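Local coordinates for protein glycosyl hydrolase (Rhizobium leguminosarum bv. trifolii, PDB 5NDX) that probably hydrolyses O-glycosidic bonds as a family 39 glycoside hydrolase, a bacterial orthologue of human alpha-L-iduronidase, at residues 71-76 and 117-122; 80-85 and 125-130. The protein carries 2 engineered substitutions. All coordinates share one frame; numbering follows the deposited sequence.

Interaction 1 of 2, residues 71-76 and 117-122; sequences AGYDWS and RDLVTA
Tyr73 and Trp75 set their rings against Leu119 and Ala122, where the segment leading into helix 76-87 meets helix 110-131 of the TIM-barrel domain. The packed part rests on three apolar approaches. Leu119 CD1 lies over one face of the Tyr73 ring, 4.2 Å from the centroid and 27° off the ring normal, which meets the geometry of a CH-pi contact. Displacement toward one edge brings this methyl nearest to Tyr73 CE2, at 3.8 Å. Leu119 holds CG anti to its backbone N (chi1 167°), which carries CD1 toward the aromatic pair although CB itself does not head there. The same methyl reaches the six-membered end of the indole, with Leu119 CD1 4.1 Å from Trp75 CH2, so one methyl serves both rings. Ala122 CB adds a second, oblique approach, 3.8 Å from Trp75 CZ2. On one face of the indole, Tyr73 CB stands 3.8 Å above the plane, which packs the two aromatic residues together within their own segment; Leu65 touches both Trp75 and Leu119.

The outer side is looser and largely polar. Ala71 is exposed and poorly ordered, with no contact to 117-122. Asp118, also exposed, makes no contact with 71-76 and is instead gripped by Arg117, whose NE and NH2 both donate to OD1 from the same face of the carboxylate. A sulfate, probably from the crystallisation liquor, lies about 4 Å from the Trp75 side chain. Beyond the indole, Asp74 caps the start of helix 76-87: its OD1 accepts from Ser76 N at 3.0 Å, with an N-H...O angle of 164°, and from Ser76 OG at 2.8 Å, both donors approaching from one face of the carboxylate.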
ATOM      1  N   ALA A  71       3.371  -0.452  38.271  1.00102.67           N
ATOM      2  CA  ALA A  71       3.715   0.589  37.275  1.00101.29           C
ATOM      3  C   ALA A  71       3.191   0.244  35.861  1.00 96.85           C
ATOM      4  O   ALA A  71       2.614   1.098  35.152  1.00 90.90           O
ATOM      5  CB  ALA A  71       5.236   0.783  37.226  1.00100.70           C
ATOM      6  N   GLY A  72       3.367  -1.028  35.496  1.00 89.30           N
ATOM      7  CA  GLY A  72       3.482  -1.439  34.107  1.00 81.57           C
ATOM      8  C   GLY A  72       2.386  -2.315  33.534  1.00 72.52           C
ATOM      9  O   GLY A  72       1.283  -2.424  34.071  1.00 75.73           O
ATOM     10  N   TYR A  73       2.728  -2.951  32.422  1.00 62.27           N
ATOM     11  CA  TYR A  73       1.744  -3.514  31.521  1.00 55.64           C
ATOM     12  C   TYR A  73       2.165  -4.875  31.098  1.00 52.94           C
ATOM     13  O   TYR A  73       3.332  -5.216  31.194  1.00 52.26           O
ATOM     14  CB  TYR A  73       1.639  -2.625  30.302  1.00 52.31           C
ATOM     15  CG  TYR A  73       1.187  -1.234  30.612  1.00 50.86           C
ATOM     16  CD1 TYR A  73      -0.164  -0.939  30.735  1.00 52.49           C
ATOM     17  CD2 TYR A  73       2.113  -0.219  30.819  1.00 51.54           C
ATOM     18  CE1 TYR A  73      -0.596   0.347  31.010  1.00 53.31           C
ATOM     19  CE2 TYR A  73       1.704   1.057  31.117  1.00 53.71           C
ATOM     20  CZ  TYR A  73       0.345   1.342  31.203  1.00 53.50           C
ATOM     21  OH  TYR A  73      -0.057   2.629  31.478  1.00 53.81           O
ATOM     22  N   ASP A  74       1.213  -5.674  30.666  1.00 51.81           N
ATOM     23  CA  ASP A  74       1.544  -6.886  29.935  1.00 53.23           C
ATOM     24  C   ASP A  74       1.719  -6.459  28.455  1.00 50.82           C
ATOM     25  O   ASP A  74       0.747  -6.109  27.818  1.00 47.55           O
ATOM     26  CB  ASP A  74       0.423  -7.922  30.073  1.00 52.61           C
ATOM     27  CG  ASP A  74       0.743  -9.244  29.371  1.00 55.57           C
ATOM     28  OD1 ASP A  74       1.736  -9.363  28.626  1.00 55.54           O
ATOM     29  OD2 ASP A  74      -0.005 -10.215  29.573  1.00 59.66           O
ATOM     30  N   TRP A  75       2.955  -6.541  27.946  1.00 50.32           N
ATOM     31  CA  TRP A  75       3.311  -6.135  26.584  1.00 49.86           C
ATOM     32  C   TRP A  75       3.236  -7.276  25.556  1.00 50.52           C
ATOM     33  O   TRP A  75       3.575  -7.060  24.378  1.00 49.24           O
ATOM     34  CB  TRP A  75       4.753  -5.564  26.534  1.00 47.32           C
ATOM     35  CG  TRP A  75       4.925  -4.372  27.349  1.00 48.36           C
ATOM     36  CD1 TRP A  75       5.205  -4.351  28.701  1.00 50.16           C
ATOM     37  CD2 TRP A  75       4.823  -2.997  26.944  1.00 47.64           C
ATOM     38  NE1 TRP A  75       5.300  -3.060  29.138  1.00 49.42           N
ATOM     39  CE2 TRP A  75       5.062  -2.207  28.095  1.00 49.43           C
ATOM     40  CE3 TRP A  75       4.534  -2.353  25.739  1.00 47.58           C
ATOM     41  CZ2 TRP A  75       5.027  -0.805  28.068  1.00 49.43           C
ATOM     42  CZ3 TRP A  75       4.509  -0.957  25.709  1.00 48.25           C
ATOM     43  CH2 TRP A  75       4.768  -0.194  26.874  1.00 47.58           C
ATOM     44  N   SER A  76       2.872  -8.489  25.972  1.00 47.32           N
ATOM     45  CA  SER A  76       3.126  -9.648  25.131  1.00 47.15           C
ATOM     46  C   SER A  76       2.323  -9.646  23.809  1.00 44.92           C
ATOM     47  O   SER A  76       2.846 -10.128  22.823  1.00 44.01           O
ATOM     48  CB  SER A  76       2.905 -10.943  25.912  1.00 48.39           C
ATOM     49  OG  SER A  76       1.567 -11.006  26.324  1.00 54.17           O
ATOM     50  N   ARG A 117       2.036   9.979  29.300  1.00 52.44           N
ATOM     51  CA  ARG A 117       3.423  10.301  28.984  1.00 52.40           C
ATOM     52  C   ARG A 117       4.336   9.110  29.294  1.00 52.76           C
ATOM     53  O   ARG A 117       5.195   8.709  28.463  1.00 51.50           O
ATOM     54  CB  ARG A 117       3.879  11.560  29.708  1.00 50.93           C
ATOM     55  CG  ARG A 117       5.356  11.925  29.510  1.00 53.99           C
ATOM     56  CD  ARG A 117       5.938  12.695  30.715  1.00 54.97           C
ATOM     57  NE  ARG A 117       5.856  11.935  31.973  1.00 58.17           N
ATOM     58  CZ  ARG A 117       5.871  12.471  33.216  1.00 62.91           C
ATOM     59  NH1 ARG A 117       5.976  13.787  33.419  1.00 61.49           N
ATOM     60  NH2 ARG A 117       5.756  11.687  34.282  1.00 61.05           N
ATOM     61  N   ASP A 118       4.124   8.514  30.456  1.00 51.62           N
ATOM     62  CA  ASP A 118       4.989   7.418  30.882  1.00 52.40           C
ATOM     63  C   ASP A 118       4.771   6.165  30.035  1.00 48.56           C
ATOM     64  O   ASP A 118       5.711   5.451  29.790  1.00 47.70           O
ATOM     65  CB  ASP A 118       4.787   7.091  32.361  1.00 55.56           C
ATOM     66  CG  ASP A 118       5.289   8.209  33.305  1.00 59.45           C
ATOM     67  OD1 ASP A 118       6.077   9.102  32.899  1.00 60.44           O
ATOM     68  OD2 ASP A 118       4.887   8.157  34.473  1.00 60.46           O
ATOM     69  N   LEU A 119       3.533   5.907  29.618  1.00 46.88           N
ATOM     70  CA  LEU A 119       3.228   4.807  28.687  1.00 47.14           C
ATOM     71  C   LEU A 119       3.998   4.969  27.342  1.00 45.35           C
ATOM     72  O   LEU A 119       4.674   4.053  26.875  1.00 43.22           O
ATOM     73  CB  LEU A 119       1.719   4.726  28.480  1.00 48.84           C
ATOM     74  CG  LEU A 119       1.261   3.861  27.313  1.00 48.89           C
ATOM     75  CD1 LEU A 119       1.718   2.426  27.525  1.00 48.83           C
ATOM     76  CD2 LEU A 119      -0.240   3.983  27.194  1.00 50.10           C
ATOM     77  N   VAL A 120       3.979   6.182  26.800  1.00 45.44           N
ATOM     78  CA  VAL A 120       4.658   6.489  25.544  1.00 45.49           C
ATOM     79  C   VAL A 120       6.160   6.279  25.727  1.00 47.27           C
ATOM     80  O   VAL A 120       6.839   5.605  24.920  1.00 46.56           O
ATOM     81  CB  VAL A 120       4.280   7.905  25.039  1.00 44.90           C
ATOM     82  CG1 VAL A 120       5.102   8.303  23.814  1.00 46.00           C
ATOM     83  CG2 VAL A 120       2.792   7.969  24.703  1.00 44.36           C
ATOM     84  N   THR A 121       6.693   6.813  26.817  1.00 45.93           N
ATOM     85  CA  THR A 121       8.108   6.628  27.133  1.00 43.89           C
ATOM     86  C   THR A 121       8.451   5.157  27.265  1.00 43.38           C
ATOM     87  O   THR A 121       9.427   4.712  26.667  1.00 43.93           O
ATOM     88  CB  THR A 121       8.499   7.408  28.430  1.00 44.81           C
ATOM     89  OG1 THR A 121       8.385   8.813  28.163  1.00 43.98           O
ATOM     90  CG2 THR A 121       9.937   7.113  28.836  1.00 44.29           C
ATOM     91  N   ALA A 122       7.646   4.399  28.017  1.00 42.49           N
ATOM     92  CA  ALA A 122       7.902   2.965  28.173  1.00 44.40           C
ATOM     93  C   ALA A 122       7.870   2.186  26.807  1.00 43.52           C
ATOM     94  O   ALA A 122       8.656   1.226  26.582  1.00 43.69           O
ATOM     95  CB  ALA A 122       6.912   2.360  29.171  1.00 44.34           C
TER

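Interaction 2 of 2, residues 80-85 and 125-130; sequences RALDVM and DRYGAR. With SO4 (sulfate ion), chain L.
Tyr127 presents its two ring faces to different partners: Leu82 CD1 stands over the centre of one, 3.5 Å from the centroid and 7° off the normal, a nearly axial CH-pi contact, while Arg126 CG lies over the opposite face. The second flat pair is a salt bridge joined at the edges. Arg130 offers NE and NH2 side-on to Asp83, with NE 2.9 Å from OD1 and NH2 2.8 Å from OD2. Both N-H...O angles are 176°, both oxygens use their syn lone pairs, and the planes are only 11° apart, so the two bonds fix the rotation of the guanidinium. Arg130 reaches this position on an extended chain, with CG anti to its backbone N. Asp83 OD1 also accepts from Tyr131 OH, and Tyr127 OH is hydrogen-bonded to Asp79 OD1. At the Arg126 guanidinium edge, NH1 and NH2 hold sulfate O2 and O1, each at 3.2 Å; Arg126 NH2 also pairs with Asp79. The contact joins helices 76-87 and 110-131 on the outside of the TIM barrel, with Leu82 also touching Phe94 of barrel strand 91-95.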
ATOM      1  N   ARG A  80       3.980  -9.287  19.862  1.00 41.54           N
ATOM      2  CA  ARG A  80       3.653 -10.146  18.747  1.00 44.77           C
ATOM      3  C   ARG A  80       3.207  -9.339  17.531  1.00 40.52           C
ATOM      4  O   ARG A  80       3.590  -9.652  16.436  1.00 38.80           O
ATOM      5  CB  ARG A  80       2.567 -11.160  19.132  1.00 48.27           C
ATOM      6  CG  ARG A  80       3.144 -12.249  20.054  1.00 51.46           C
ATOM      7  CD  ARG A  80       2.078 -13.126  20.713  1.00 53.25           C
ATOM      8  NE  ARG A  80       1.117 -13.677  19.734  1.00 57.83           N
ATOM      9  CZ  ARG A  80      -0.098 -14.180  20.022  1.00 60.23           C
ATOM     10  NH1 ARG A  80      -0.568 -14.229  21.274  1.00 63.41           N
ATOM     11  NH2 ARG A  80      -0.864 -14.644  19.042  1.00 63.05           N
ATOM     12  N   ALA A  81       2.442  -8.287  17.761  1.00 39.09           N
ATOM     13  CA  ALA A  81       1.889  -7.472  16.702  1.00 39.27           C
ATOM     14  C   ALA A  81       2.987  -6.673  15.977  1.00 40.78           C
ATOM     15  O   ALA A  81       3.031  -6.655  14.746  1.00 38.69           O
ATOM     16  CB  ALA A  81       0.843  -6.527  17.260  1.00 38.52           C
ATOM     17  N   LEU A  82       3.863  -6.030  16.740  1.00 38.08           N
ATOM     18  CA  LEU A  82       5.004  -5.331  16.153  1.00 37.89           C
ATOM     19  C   LEU A  82       5.995  -6.287  15.542  1.00 38.81           C
ATOM     20  O   LEU A  82       6.541  -5.981  14.468  1.00 37.19           O
ATOM     21  CB  LEU A  82       5.677  -4.398  17.137  1.00 38.77           C
ATOM     22  CG  LEU A  82       4.735  -3.305  17.671  1.00 41.40           C
ATOM     23  CD1 LEU A  82       5.421  -2.462  18.725  1.00 41.35           C
ATOM     24  CD2 LEU A  82       4.221  -2.428  16.536  1.00 41.67           C
ATOM     25  N   ASP A  83       6.234  -7.441  16.172  1.00 39.07           N
ATOM     26  CA  ASP A  83       7.195  -8.386  15.615  1.00 39.08           C
ATOM     27  C   ASP A  83       6.769  -8.859  14.218  1.00 38.29           C
ATOM     28  O   ASP A  83       7.614  -9.009  13.352  1.00 36.51           O
ATOM     29  CB  ASP A  83       7.359  -9.628  16.484  1.00 40.50           C
ATOM     30  CG  ASP A  83       8.199  -9.404  17.722  1.00 40.91           C
ATOM     31  OD1 ASP A  83       8.840  -8.353  17.930  1.00 42.22           O
ATOM     32  OD2 ASP A  83       8.155 -10.322  18.532  1.00 40.63           O
ATOM     33  N   VAL A  84       5.481  -9.124  13.996  1.00 39.91           N
ATOM     34  CA  VAL A  84       5.059  -9.532  12.647  1.00 40.72           C
ATOM     35  C   VAL A  84       5.275  -8.468  11.600  1.00 37.80           C
ATOM     36  O   VAL A  84       5.552  -8.820  10.468  1.00 38.01           O
ATOM     37  CB  VAL A  84       3.554  -9.971  12.393  1.00 42.61           C
ATOM     38  CG1 VAL A  84       3.429 -11.419  12.546  1.00 46.96           C
ATOM     39  CG2 VAL A  84       2.501  -9.175  13.089  1.00 40.48           C
ATOM     40  N   MET A  85       5.072  -7.204  11.950  1.00 37.05           N
ATOM     41  CA  MET A  85       5.387  -6.130  11.017  1.00 37.94           C
ATOM     42  C   MET A  85       6.874  -6.119  10.660  1.00 37.13           C
ATOM     43  O   MET A  85       7.214  -6.217   9.488  1.00 36.59           O
ATOM     44  CB  MET A  85       5.019  -4.775  11.571  1.00 39.96           C
ATOM     45  CG  MET A  85       3.549  -4.583  11.879  1.00 42.31           C
ATOM     46  SD  MET A  85       3.369  -2.808  12.142  1.00 44.30           S
ATOM     47  CE  MET A  85       1.837  -2.913  12.985  1.00 45.38           C
ATOM     48  N   ASP A 125      11.050   3.087  24.963  1.00 45.67           N
ATOM     49  CA  ASP A 125      12.106   2.367  25.662  1.00 47.57           C
ATOM     50  C   ASP A 125      12.132   0.864  25.348  1.00 42.23           C
ATOM     51  O   ASP A 125      13.151   0.308  25.018  1.00 40.89           O
ATOM     52  CB  ASP A 125      11.979   2.573  27.171  1.00 52.24           C
ATOM     53  CG  ASP A 125      13.143   1.979  27.908  1.00 56.55           C
ATOM     54  OD1 ASP A 125      14.214   2.591  27.834  1.00 60.93           O
ATOM     55  OD2 ASP A 125      12.986   0.877  28.474  1.00 61.92           O
ATOM     56  N   ARG A 126      10.995   0.214  25.420  1.00 41.29           N
ATOM     57  CA  ARG A 126      10.953  -1.196  25.142  1.00 40.75           C
ATOM     58  C   ARG A 126      11.313  -1.563  23.679  1.00 40.82           C
ATOM     59  O   ARG A 126      12.092  -2.511  23.450  1.00 40.88           O
ATOM     60  CB  ARG A 126       9.593  -1.714  25.470  1.00 41.94           C
ATOM     61  CG  ARG A 126       9.462  -3.204  25.303  1.00 42.62           C
ATOM     62  CD  ARG A 126       8.048  -3.594  25.672  1.00 43.17           C
ATOM     63  NE  ARG A 126       7.908  -5.041  25.605  1.00 44.44           N
ATOM     64  CZ  ARG A 126       8.347  -5.884  26.543  1.00 49.08           C
ATOM     65  NH1 ARG A 126       8.963  -5.436  27.637  1.00 49.32           N
ATOM     66  NH2 ARG A 126       8.192  -7.190  26.388  1.00 49.06           N
ATOM     67  N   TYR A 127      10.761  -0.836  22.701  1.00 39.29           N
ATOM     68  CA  TYR A 127      10.887  -1.284  21.317  1.00 38.65           C
ATOM     69  C   TYR A 127      12.218  -0.837  20.758  1.00 38.98           C
ATOM     70  O   TYR A 127      12.806  -1.534  19.953  1.00 37.39           O
ATOM     71  CB  TYR A 127       9.613  -0.964  20.472  1.00 37.79           C
ATOM     72  CG  TYR A 127       8.468  -1.773  21.014  1.00 37.07           C
ATOM     73  CD1 TYR A 127       8.522  -3.170  21.008  1.00 37.28           C
ATOM     74  CD2 TYR A 127       7.359  -1.175  21.583  1.00 37.19           C
ATOM     75  CE1 TYR A 127       7.490  -3.928  21.557  1.00 37.59           C
ATOM     76  CE2 TYR A 127       6.363  -1.931  22.185  1.00 37.31           C
ATOM     77  CZ  TYR A 127       6.436  -3.303  22.162  1.00 37.58           C
ATOM     78  OH  TYR A 127       5.446  -4.039  22.743  1.00 38.42           O
ATOM     79  N   GLY A 128      12.743   0.275  21.277  1.00 41.80           N
ATOM     80  CA  GLY A 128      14.118   0.694  20.991  1.00 40.51           C
ATOM     81  C   GLY A 128      15.137  -0.345  21.441  1.00 39.77           C
ATOM     82  O   GLY A 128      16.068  -0.652  20.709  1.00 37.61           O
ATOM     83  N   ALA A 129      14.913  -0.925  22.616  1.00 40.16           N
ATOM     84  CA  ALA A 129      15.727  -2.048  23.094  1.00 40.48           C
ATOM     85  C   ALA A 129      15.529  -3.328  22.287  1.00 41.60           C
ATOM     86  O   ALA A 129      16.489  -4.049  22.007  1.00 39.61           O
ATOM     87  CB  ALA A 129      15.400  -2.338  24.536  1.00 40.65           C
ATOM     88  N   ARG A 130      14.270  -3.635  21.954  1.00 39.98           N
ATOM     89  CA  ARG A 130      13.951  -4.910  21.300  1.00 40.06           C
ATOM     90  C   ARG A 130      14.452  -4.945  19.862  1.00 39.14           C
ATOM     91  O   ARG A 130      14.983  -5.959  19.418  1.00 41.94           O
ATOM     92  CB  ARG A 130      12.419  -5.136  21.316  1.00 40.49           C
ATOM     93  CG  ARG A 130      11.925  -6.521  20.945  1.00 39.61           C
ATOM     94  CD  ARG A 130      10.382  -6.527  20.966  1.00 40.19           C
ATOM     95  NE  ARG A 130       9.834  -7.828  20.634  1.00 40.39           N
ATOM     96  CZ  ARG A 130       9.773  -8.865  21.479  1.00 42.54           C
ATOM     97  NH1 ARG A 130      10.277  -8.763  22.684  1.00 43.90           N
ATOM     98  NH2 ARG A 130       9.265 -10.028  21.109  1.00 41.23           N
TER
HETATM   99  S   SO4 L 711       8.720  -8.230  30.154  1.00 91.49           S
HETATM  100  O1  SO4 L 711       8.589  -9.075  28.922  1.00 87.26           O
HETATM  101  O2  SO4 L 711       9.923  -7.360  30.005  1.00 89.43           O
HETATM  102  O3  SO4 L 711       7.522  -7.362  30.386  1.00 81.26           O
HETATM  103  O4  SO4 L 711       8.888  -9.146  31.326  1.00 92.51           O

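In the fold
From the N terminus, the chain passes strand 55-58 of the barrel, runs through 71-76 and enters helix 76-87, then threads strand 91-95 before helix 110-131. Interaction 1 closes the loop from 71-76 to 117-122, and interaction 2 the one from 80-85 to 125-130. The four segments alternate, so the two loops cross. Both span strand 91-95 and tie the helix before it, with its lead-in, to the helix after it, pairing progressively later residues on both partners. Their centres lie 13 Å apart, and they touch directly, with Trp75 CB 3.3 Å from Arg126 NE and Trp75 CE3 3.6 Å from Tyr127 OH.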